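Local structure of AlbC (Streptomyces noursei, 3OQV) at residues 30-35 / 199-204. The protein catalyses the ATP-independent formation of cyclodipeptides from aminoacyl-tRNAs, joining phenylalanine and leucine into the precursor of the antibacterial albonoursin. Sequence-based numbering, arbitrary orientation.
Sequences EHALIG and VLCYHI. With DTD (dithiane diol), chain B.
Cys201 holds SG anti to its own carbonyl carbon (chi1 -52°), which sets the sulfur beside Ala32 CB, 4.2 Å away, on one face of the sheet. On the other face Leu33 carries CG anti to its backbone N (chi1 163°) and brings CD2 alongside Leu200 CG at 4.2 Å. These light apolar contacts flank a parallel backbone ladder in which Ala32 pairs with Val199 and Leu33 with Leu200. Val199 N donates to His31 O (2.8 Å), Leu33 N to Val199 O (2.8 Å), and Cys201 N to Leu33 O (3.0 Å), the last almost straight, with an angle of 174° at the hydrogen. Beyond this bond the strands part, and two waters bridge them: one accepts from Gly35 N at 2.6 Å and lies near Leu33 O and Cys201 O, while the second lies between Gly35 O and Cys201 O. The divergence occurs where Gly35 CA meets dithiane diol C4 at 3.5 Å, in the pocket that also holds Ser37, the inferred nucleophile. Leu200, essential for the synthase's specificity, sits on the last well-formed rung before this opening. Strand 29-37 is central in the five-stranded parallel sheet of a Rossmann fold, between 59-67 and 198-202, with 225-229 beyond 198-202; from helix 169-193, Leu185, Ser189 and Phe193 pack on Leu33 and Phe186 on Leu200.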
loop_
_atom_site.group_PDB
_atom_site.type_symbol
_atom_site.label_atom_id
_atom_site.label_comp_id
_atom_site.label_asym_id
_atom_site.label_seq_id
_atom_site.Cartn_x
_atom_site.Cartn_y
_atom_site.Cartn_z
ATOM N N GLU A 30 -11.743 -5.131 -14.401
ATOM C CA GLU A 30 -11.750 -6.373 -13.620
ATOM C C GLU A 30 -11.579 -6.105 -12.123
ATOM O O GLU A 30 -12.440 -6.461 -11.313
ATOM C CB GLU A 30 -10.659 -7.337 -14.108
ATOM C CG GLU A 30 -11.172 -8.456 -15.023
ATOM C CD GLU A 30 -10.258 -8.725 -16.221
ATOM O OE1 GLU A 30 -9.023 -8.622 -16.075
ATOM O OE2 GLU A 30 -10.778 -9.067 -17.308
ATOM N N HIS A 31 -10.412 -5.595 -11.750
ATOM C CA HIS A 31 -10.032 -5.545 -10.346
ATOM C C HIS A 31 -9.271 -4.265 -10.059
ATOM O O HIS A 31 -8.369 -3.893 -10.811
ATOM C CB HIS A 31 -9.144 -6.737 -9.974
ATOM C CG HIS A 31 -8.755 -6.758 -8.530
ATOM N ND1 HIS A 31 -7.532 -6.299 -8.076
ATOM C CD2 HIS A 31 -9.426 -7.182 -7.431
ATOM C CE1 HIS A 31 -7.477 -6.423 -6.761
ATOM N NE2 HIS A 31 -8.618 -6.945 -6.343
ATOM N N ALA A 32 -9.597 -3.625 -8.942
ATOM C CA ALA A 32 -8.779 -2.539 -8.419
ATOM C C ALA A 32 -8.254 -2.871 -7.037
ATOM O O ALA A 32 -8.928 -3.532 -6.229
ATOM C CB ALA A 32 -9.568 -1.234 -8.372
ATOM N N LEU A 33 -7.046 -2.395 -6.765
ATOM C CA LEU A 33 -6.505 -2.408 -5.420
ATOM C C LEU A 33 -6.372 -0.973 -4.888
ATOM O O LEU A 33 -5.773 -0.103 -5.533
ATOM C CB LEU A 33 -5.144 -3.112 -5.404
ATOM C CG LEU A 33 -4.316 -2.837 -4.151
ATOM C CD1 LEU A 33 -4.897 -3.591 -2.973
ATOM C CD2 LEU A 33 -2.853 -3.208 -4.382
ATOM N N ILE A 34 -6.947 -0.739 -3.715
ATOM C CA ILE A 34 -6.739 0.507 -2.971
ATOM C C ILE A 34 -5.924 0.230 -1.718
ATOM O O ILE A 34 -6.420 -0.405 -0.778
ATOM C CB ILE A 34 -8.078 1.096 -2.507
ATOM C CG1 ILE A 34 -8.944 1.452 -3.718
ATOM C CG2 ILE A 34 -7.837 2.335 -1.628
ATOM C CD1 ILE A 34 -10.420 1.682 -3.382
ATOM N N GLY A 35 -4.641 0.588 -1.763
ATOM C CA GLY A 35 -3.750 0.356 -0.646
ATOM C C GLY A 35 -3.716 1.599 0.214
ATOM O O GLY A 35 -3.649 2.711 -0.304
ATOM N N VAL A 199 -5.728 -3.078 -11.217
ATOM C CA VAL A 199 -5.300 -1.693 -11.252
ATOM C C VAL A 199 -4.975 -1.233 -9.838
ATOM O O VAL A 199 -5.840 -1.205 -8.974
ATOM C CB VAL A 199 -6.392 -0.797 -11.855
ATOM C CG1 VAL A 199 -6.104 0.678 -11.568
ATOM C CG2 VAL A 199 -6.500 -1.052 -13.368
ATOM N N LEU A 200 -3.705 -0.937 -9.599
ATOM C CA LEU A 200 -3.288 -0.302 -8.369
ATOM C C LEU A 200 -3.572 1.208 -8.413
ATOM O O LEU A 200 -2.992 1.942 -9.236
ATOM C CB LEU A 200 -1.785 -0.576 -8.156
ATOM C CG LEU A 200 -1.184 -0.187 -6.809
ATOM C CD1 LEU A 200 0.123 -0.938 -6.600
ATOM C CD2 LEU A 200 -0.945 1.320 -6.745
ATOM N N CYS A 201 -4.477 1.678 -7.549
ATOM C CA CYS A 201 -4.796 3.104 -7.498
ATOM C C CYS A 201 -3.832 3.814 -6.566
ATOM O O CYS A 201 -3.652 3.397 -5.423
ATOM C CB CYS A 201 -6.227 3.318 -7.007
ATOM S SG CYS A 201 -7.449 2.360 -7.913
ATOM N N TYR A 202 -3.148 4.834 -7.075
ATOM C CA TYR A 202 -2.172 5.546 -6.260
ATOM C C TYR A 202 -2.369 7.063 -6.364
ATOM O O TYR A 202 -2.836 7.570 -7.381
ATOM C CB TYR A 202 -0.747 5.152 -6.646
ATOM C CG TYR A 202 -0.325 5.641 -8.023
ATOM C CD1 TYR A 202 0.376 6.834 -8.171
ATOM C CD2 TYR A 202 -0.597 4.888 -9.166
ATOM C CE1 TYR A 202 0.770 7.296 -9.426
ATOM C CE2 TYR A 202 -0.210 5.339 -10.445
ATOM C CZ TYR A 202 0.486 6.538 -10.552
ATOM O OH TYR A 202 0.851 7.026 -11.778
ATOM N N HIS A 203 -1.980 7.776 -5.315
ATOM C CA HIS A 203 -1.937 9.244 -5.340
ATOM C C HIS A 203 -0.527 9.732 -5.672
ATOM O O HIS A 203 0.444 9.009 -5.450
ATOM C CB HIS A 203 -2.393 9.789 -3.981
ATOM C CG HIS A 203 -3.782 9.365 -3.601
ATOM N ND1 HIS A 203 -4.040 8.233 -2.858
ATOM C CD2 HIS A 203 -4.989 9.916 -3.875
ATOM C CE1 HIS A 203 -5.344 8.111 -2.680
ATOM N NE2 HIS A 203 -5.942 9.125 -3.279
ATOM N N ILE A 204 -0.419 10.921 -6.260
ATOM C CA ILE A 204 0.893 11.501 -6.570
ATOM C C ILE A 204 1.705 11.715 -5.303
ATOM O O ILE A 204 1.148 11.921 -4.227
ATOM C CB ILE A 204 0.790 12.853 -7.346
ATOM C CG1 ILE A 204 0.280 13.972 -6.432
ATOM C CG2 ILE A 204 -0.084 12.709 -8.598
ATOM C CD1 ILE A 204 0.174 15.337 -7.108
HETATM S S1 DTD B . 0.874 -1.028 -2.461
HETATM C C1 DTD B . 1.377 0.644 -2.696
HETATM C C2 DTD B . 0.301 1.540 -2.099
HETATM O O2 DTD B . 0.382 2.850 -2.675
HETATM C C3 DTD B . 0.458 1.580 -0.581
HETATM O O3 DTD B . 0.033 2.841 -0.046
HETATM C C4 DTD B . -0.341 0.457 0.072
HETATM S S4 DTD B . 0.093 -1.110 -0.618
HETATM O O HOH W 1 -3.295 1.190 -3.938
HETATM O O HOH W 2 -4.051 3.945 -2.663
#